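Local coordinates for protein agmatinase (Burkholderia thailandensis, PDB 4DZ4) that probably hydrolyses agmatine to putrescine and urea at a site that binds two manganese ions, at residues Arg38-Leu44 and Val98-Asp103; Thr228-Glu233 and Ala273-Leu278. All coordinates share one frame. Numbering follows the deposited sequence.

Contact 1 (Arg38-Leu44 and Val98-Asp103); sequences RNYTRDL and VIDYGD. With EDO (1,2-ethanediol), chain Z.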
# COMPACT_ATOMS: atom_id res chain seq x y z
N ARG B 38 -22.12 -8.81 -17.28
CA ARG B 38 -22.84 -9.79 -18.07
C ARG B 38 -23.57 -10.84 -17.21
O ARG B 38 -23.21 -11.09 -16.04
CB ARG B 38 -21.91 -10.44 -19.12
CG ARG B 38 -21.36 -9.48 -20.18
CD ARG B 38 -22.27 -8.27 -20.48
NE ARG B 38 -23.56 -8.66 -21.01
CZ ARG B 38 -24.64 -7.87 -21.01
NH1 ARG B 38 -25.74 -8.34 -21.52
NH2 ARG B 38 -24.63 -6.65 -20.46
N ASN B 39 -24.62 -11.43 -17.77
CA ASN B 39 -25.40 -12.39 -16.98
C ASN B 39 -24.51 -13.50 -16.42
O ASN B 39 -23.76 -14.13 -17.16
CB ASN B 39 -26.45 -13.08 -17.84
CG ASN B 39 -27.54 -12.13 -18.31
OD1 ASN B 39 -27.47 -10.93 -18.12
ND2 ASN B 39 -28.57 -12.70 -18.92
N TYR B 40 -24.63 -13.73 -15.11
CA TYR B 40 -24.07 -14.95 -14.50
C TYR B 40 -24.96 -16.14 -14.80
O TYR B 40 -26.11 -16.21 -14.33
CB TYR B 40 -24.01 -14.79 -12.98
CG TYR B 40 -22.72 -14.25 -12.40
CD1 TYR B 40 -21.46 -14.67 -12.88
CD2 TYR B 40 -22.76 -13.37 -11.32
CE1 TYR B 40 -20.29 -14.17 -12.31
CE2 TYR B 40 -21.58 -12.90 -10.72
CZ TYR B 40 -20.37 -13.30 -11.21
OH TYR B 40 -19.23 -12.83 -10.62
N THR B 41 -24.43 -17.10 -15.54
CA THR B 41 -25.21 -18.30 -15.90
C THR B 41 -24.31 -19.38 -16.46
O THR B 41 -23.26 -19.07 -17.02
CB THR B 41 -26.32 -18.00 -16.94
OG1 THR B 41 -27.13 -19.17 -17.15
CG2 THR B 41 -25.72 -17.53 -18.30
N ARG B 42 -24.75 -20.63 -16.32
CA ARG B 42 -24.09 -21.80 -16.93
C ARG B 42 -24.90 -22.31 -18.16
O ARG B 42 -24.48 -23.28 -18.81
CB ARG B 42 -23.93 -22.93 -15.90
CG ARG B 42 -23.09 -22.57 -14.64
CD ARG B 42 -21.63 -22.72 -14.96
NE ARG B 42 -20.67 -22.36 -13.91
CZ ARG B 42 -20.01 -23.26 -13.18
NH1 ARG B 42 -20.26 -24.56 -13.34
NH2 ARG B 42 -19.10 -22.86 -12.30
N ASP B 43 -26.00 -21.63 -18.49
CA ASP B 43 -26.82 -21.95 -19.67
C ASP B 43 -26.22 -21.32 -20.92
O ASP B 43 -26.10 -20.11 -21.02
CB ASP B 43 -28.25 -21.45 -19.48
CG ASP B 43 -28.97 -22.18 -18.36
OD1 ASP B 43 -28.64 -23.36 -18.11
OD2 ASP B 43 -29.86 -21.58 -17.71
N LEU B 44 -25.85 -22.16 -21.87
CA LEU B 44 -25.05 -21.68 -22.99
C LEU B 44 -25.85 -21.50 -24.29
O LEU B 44 -25.30 -21.04 -25.28
CB LEU B 44 -23.88 -22.63 -23.23
CG LEU B 44 -22.93 -22.89 -22.04
CD1 LEU B 44 -21.85 -23.89 -22.41
CD2 LEU B 44 -22.30 -21.61 -21.53
N VAL B 98 -23.12 -12.33 -24.58
CA VAL B 98 -21.93 -12.61 -23.75
C VAL B 98 -22.40 -12.89 -22.34
O VAL B 98 -23.17 -12.10 -21.79
CB VAL B 98 -20.97 -11.41 -23.73
CG1 VAL B 98 -19.69 -11.73 -22.94
CG2 VAL B 98 -20.61 -10.98 -25.14
N ILE B 99 -21.92 -13.99 -21.75
CA ILE B 99 -22.25 -14.31 -20.36
C ILE B 99 -20.97 -14.47 -19.55
O ILE B 99 -19.86 -14.63 -20.12
CB ILE B 99 -23.09 -15.59 -20.23
CG1 ILE B 99 -22.24 -16.82 -20.68
CG2 ILE B 99 -24.39 -15.40 -21.03
CD1 ILE B 99 -22.78 -18.21 -20.34
N ASP B 100 -21.12 -14.40 -18.23
CA ASP B 100 -20.04 -14.78 -17.31
C ASP B 100 -20.46 -16.12 -16.68
O ASP B 100 -21.43 -16.22 -15.93
CB ASP B 100 -19.81 -13.65 -16.27
CG ASP B 100 -18.55 -13.87 -15.43
OD1 ASP B 100 -18.16 -15.04 -15.25
OD2 ASP B 100 -17.99 -12.87 -14.93
N TYR B 101 -19.69 -17.15 -17.00
CA TYR B 101 -19.91 -18.53 -16.60
C TYR B 101 -19.52 -18.74 -15.14
O TYR B 101 -19.87 -19.75 -14.52
CB TYR B 101 -19.01 -19.39 -17.51
CG TYR B 101 -19.02 -20.92 -17.33
CD1 TYR B 101 -19.72 -21.74 -18.20
CD2 TYR B 101 -18.27 -21.52 -16.31
CE1 TYR B 101 -19.69 -23.14 -18.04
CE2 TYR B 101 -18.26 -22.90 -16.12
CZ TYR B 101 -18.95 -23.70 -16.99
OH TYR B 101 -18.92 -25.08 -16.78
N GLY B 102 -18.79 -17.78 -14.57
CA GLY B 102 -18.09 -18.03 -13.31
C GLY B 102 -16.72 -18.66 -13.58
O GLY B 102 -16.05 -18.34 -14.57
N ASP B 103 -16.31 -19.59 -12.73
CA ASP B 103 -14.95 -20.14 -12.83
C ASP B 103 -14.87 -21.65 -13.04
O ASP B 103 -15.79 -22.40 -12.71
CB ASP B 103 -14.16 -19.78 -11.56
CG ASP B 103 -13.99 -18.29 -11.36
OD1 ASP B 103 -13.80 -17.55 -12.36
OD2 ASP B 103 -14.08 -17.82 -10.20
C1 EDO Z . -27.50 -22.38 -12.96
O1 EDO Z . -27.09 -23.70 -13.36
C2 EDO Z . -26.63 -21.38 -13.70
O2 EDO Z . -26.97 -21.52 -15.09
O HOH W 1 -24.66 -9.93 -23.98
O HOH W 2 -25.35 -11.38 -20.60
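Start with the backbone: Asp100 N donates to Asn39 O (2.9 Å), and Thr41 N returns to Asp100 O (3.2 Å), a parallel bridge around Tyr40. At Asn39 and Val98, water takes over. Water 2 accepts from Asn39 N (2.9 Å) and donates to Val98 O (2.6 Å), while water 1 accepts from Val98 N (2.9 Å). Arg38 NH1 gives both waters only weak bonds; it also donates to Gly22 O. Beyond the bridge the chain turns: Thr41 OG1 accepts from Asp43 N (3.0 Å), an ST turn, and Arg42 N donates to 1,2-ethanediol O2 (2.7 Å). Arg42 lays CD over the Tyr101 ring, 3.5 Å from its centroid, so that NE reaches Tyr101 O (2.8 Å); NH2 salt-bridges Asp12 of the second subunit. Asp100 OD1 closes an Asx turn on Gly102 N (2.9 Å), while OD2 takes a salt bridge from Arg74 and a hydrogen bond from Phe35 N. This short strand, outermost within this chain, joins the parallel sheet of the arginase alpha/beta fold at a subunit interface.

Contact 2 (Thr228-Glu233 and Ala273-Leu278); sequences TLERIE and AIVRGL
Build two short helical pieces side by side. Residues 228-233 lie wholly within helix 225-236, with Ile232 N bonded to Thr228 O (2.9 Å) and Glu233 N to Leu229 O (3.1 Å). Residues 273-278 start in helix 268-276; Gly277 (phi/psi -93/3) and Leu278 (-89/21) follow with i-to-i-3 bonds from Gly277 N to Ile274 O (3.0 Å) and Leu278 N to Val275 O (3.1 Å). Set Leu229 CA 5.3 Å from Ile274 CA, the nearest CA pair of the two segments. The bump is Leu229, chi1 t and chi2 p. Its CD1 drops into a hollow formed by Ile274 O (3.6 Å), Gly277 O (3.3 Å) and Leu278 CD2 (3.4 Å). The other methyl, Leu229 CD2, lies over Gly277 where a CB would stand, 2.1 Å from it and clashing; glycine leaves that room. Leu278, m and t, answers from the other segment, its CD2 meeting Leu229 CD1 and also Ile232 CG2 (3.8 Å). Ile274, m and t, spreads its two methyl ends, CG2 to Ile232 CD1 (3.8 Å) and CD1 to Thr228 CG2 (3.7 Å). At the polar margin water 3 donates to Glu233 OE2 (2.5 Å) and Gly277 O (2.8 Å). The result is apolar helix-to-helix packing within a layer of the alpha/beta fold. Beneath it, Ile232 rests on Val198, Val200 and Ile160 and Ile274 on Phe162 of the central sheet, while Leu278 reaches Leu315 of helix 300-323.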
# COMPACT_ATOMS: atom_id res chain seq x y z
N THR B 228 3.19 -3.18 -36.18
CA THR B 228 3.13 -4.43 -35.42
C THR B 228 1.86 -5.18 -35.81
O THR B 228 1.88 -6.37 -36.11
CB THR B 228 3.11 -4.13 -33.91
OG1 THR B 228 4.33 -3.45 -33.56
CG2 THR B 228 2.98 -5.41 -33.11
N LEU B 229 0.76 -4.45 -35.80
CA LEU B 229 -0.53 -4.98 -36.17
C LEU B 229 -0.48 -5.57 -37.58
O LEU B 229 -1.02 -6.66 -37.83
CB LEU B 229 -1.54 -3.85 -36.05
CG LEU B 229 -2.89 -3.89 -36.70
CD1 LEU B 229 -3.60 -5.12 -36.13
CD2 LEU B 229 -3.55 -2.60 -36.27
N GLU B 230 0.16 -4.87 -38.50
CA GLU B 230 0.22 -5.33 -39.88
C GLU B 230 1.10 -6.58 -40.04
O GLU B 230 0.78 -7.48 -40.82
CB GLU B 230 0.61 -4.19 -40.83
CG GLU B 230 -0.48 -3.12 -40.89
CD GLU B 230 -0.13 -1.90 -41.73
OE1 GLU B 230 1.01 -1.83 -42.24
OE2 GLU B 230 -0.99 -1.00 -41.88
N ARG B 231 2.18 -6.65 -39.25
CA ARG B 231 3.03 -7.83 -39.26
C ARG B 231 2.27 -9.06 -38.70
O ARG B 231 2.38 -10.16 -39.26
CB ARG B 231 4.35 -7.58 -38.49
CG ARG B 231 5.32 -8.77 -38.49
CD ARG B 231 5.83 -9.16 -39.88
NE ARG B 231 6.64 -8.09 -40.46
CZ ARG B 231 7.93 -7.90 -40.19
NH1 ARG B 231 8.58 -8.72 -39.37
NH2 ARG B 231 8.58 -6.89 -40.76
N ILE B 232 1.52 -8.88 -37.61
CA ILE B 232 0.64 -9.94 -37.07
C ILE B 232 -0.33 -10.48 -38.14
O ILE B 232 -0.41 -11.69 -38.36
CB ILE B 232 -0.14 -9.49 -35.80
CG1 ILE B 232 0.83 -9.20 -34.64
CG2 ILE B 232 -1.23 -10.50 -35.44
CD1 ILE B 232 0.24 -8.41 -33.48
N GLU B 233 -1.02 -9.57 -38.82
CA GLU B 233 -1.99 -9.96 -39.86
C GLU B 233 -1.31 -10.76 -40.96
O GLU B 233 -1.84 -11.77 -41.45
CB GLU B 233 -2.63 -8.72 -40.47
CG GLU B 233 -3.54 -7.97 -39.53
CD GLU B 233 -4.20 -6.81 -40.25
OE1 GLU B 233 -3.50 -5.81 -40.52
OE2 GLU B 233 -5.40 -6.91 -40.57
N ALA B 273 -4.01 -0.32 -29.05
CA ALA B 273 -4.02 0.10 -30.46
C ALA B 273 -3.84 -1.13 -31.36
O ALA B 273 -4.48 -1.25 -32.41
CB ALA B 273 -2.90 1.11 -30.72
N ILE B 274 -2.96 -2.05 -30.93
CA ILE B 274 -2.75 -3.30 -31.67
C ILE B 274 -3.99 -4.20 -31.62
O ILE B 274 -4.51 -4.59 -32.67
CB ILE B 274 -1.49 -4.06 -31.17
CG1 ILE B 274 -0.23 -3.21 -31.39
CG2 ILE B 274 -1.34 -5.40 -31.89
CD1 ILE B 274 0.95 -3.68 -30.55
N VAL B 275 -4.48 -4.49 -30.42
CA VAL B 275 -5.64 -5.39 -30.27
C VAL B 275 -6.86 -4.88 -31.02
O VAL B 275 -7.53 -5.64 -31.75
CB VAL B 275 -5.96 -5.68 -28.79
CG1 VAL B 275 -7.26 -6.49 -28.64
CG2 VAL B 275 -4.80 -6.47 -28.19
N ARG B 276 -7.10 -3.58 -30.93
CA ARG B 276 -8.25 -2.98 -31.59
C ARG B 276 -8.21 -3.10 -33.10
O ARG B 276 -9.27 -3.03 -33.75
CB ARG B 276 -8.41 -1.53 -31.19
CG ARG B 276 -8.91 -1.36 -29.75
CD ARG B 276 -8.83 0.10 -29.36
NE ARG B 276 -9.04 0.29 -27.91
CZ ARG B 276 -8.79 1.44 -27.29
NH1 ARG B 276 -8.32 2.48 -27.99
NH2 ARG B 276 -8.99 1.56 -25.98
N GLY B 277 -7.03 -3.29 -33.67
CA GLY B 277 -6.89 -3.34 -35.12
C GLY B 277 -6.97 -4.75 -35.72
O GLY B 277 -6.77 -4.93 -36.93
N LEU B 278 -7.22 -5.75 -34.87
CA LEU B 278 -7.12 -7.16 -35.28
C LEU B 278 -8.41 -7.74 -35.86
O LEU B 278 -8.58 -8.96 -35.89
CB LEU B 278 -6.63 -8.02 -34.11
CG LEU B 278 -5.14 -7.84 -33.83
CD1 LEU B 278 -4.79 -8.64 -32.60
CD2 LEU B 278 -4.26 -8.23 -35.00
O HOH W 3 -6.93 -7.18 -38.60

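The contacts share no helix or strand and sit on opposite sides of the chain's centre, their centres 29 Å apart and their nearest atoms about 15 Å apart. Contact 1 lies within the plane of the sheet, at an outermost strand within this chain; contact 2 joins two helices packed against strands farther across it. Both are partly buried, but their chemistry diverges: contact 1 buries 610 Å² with backbone bonds, charged groups and bridging waters, and the second subunit reaches it, whereas contact 2 buries 314 Å² chiefly through hydrocarbon, untouched by other subunits. Contact 1 is remote from the metals; in contact 2 the Ile232 side chain is about 12 Å from that of the manganese ligand Asp163.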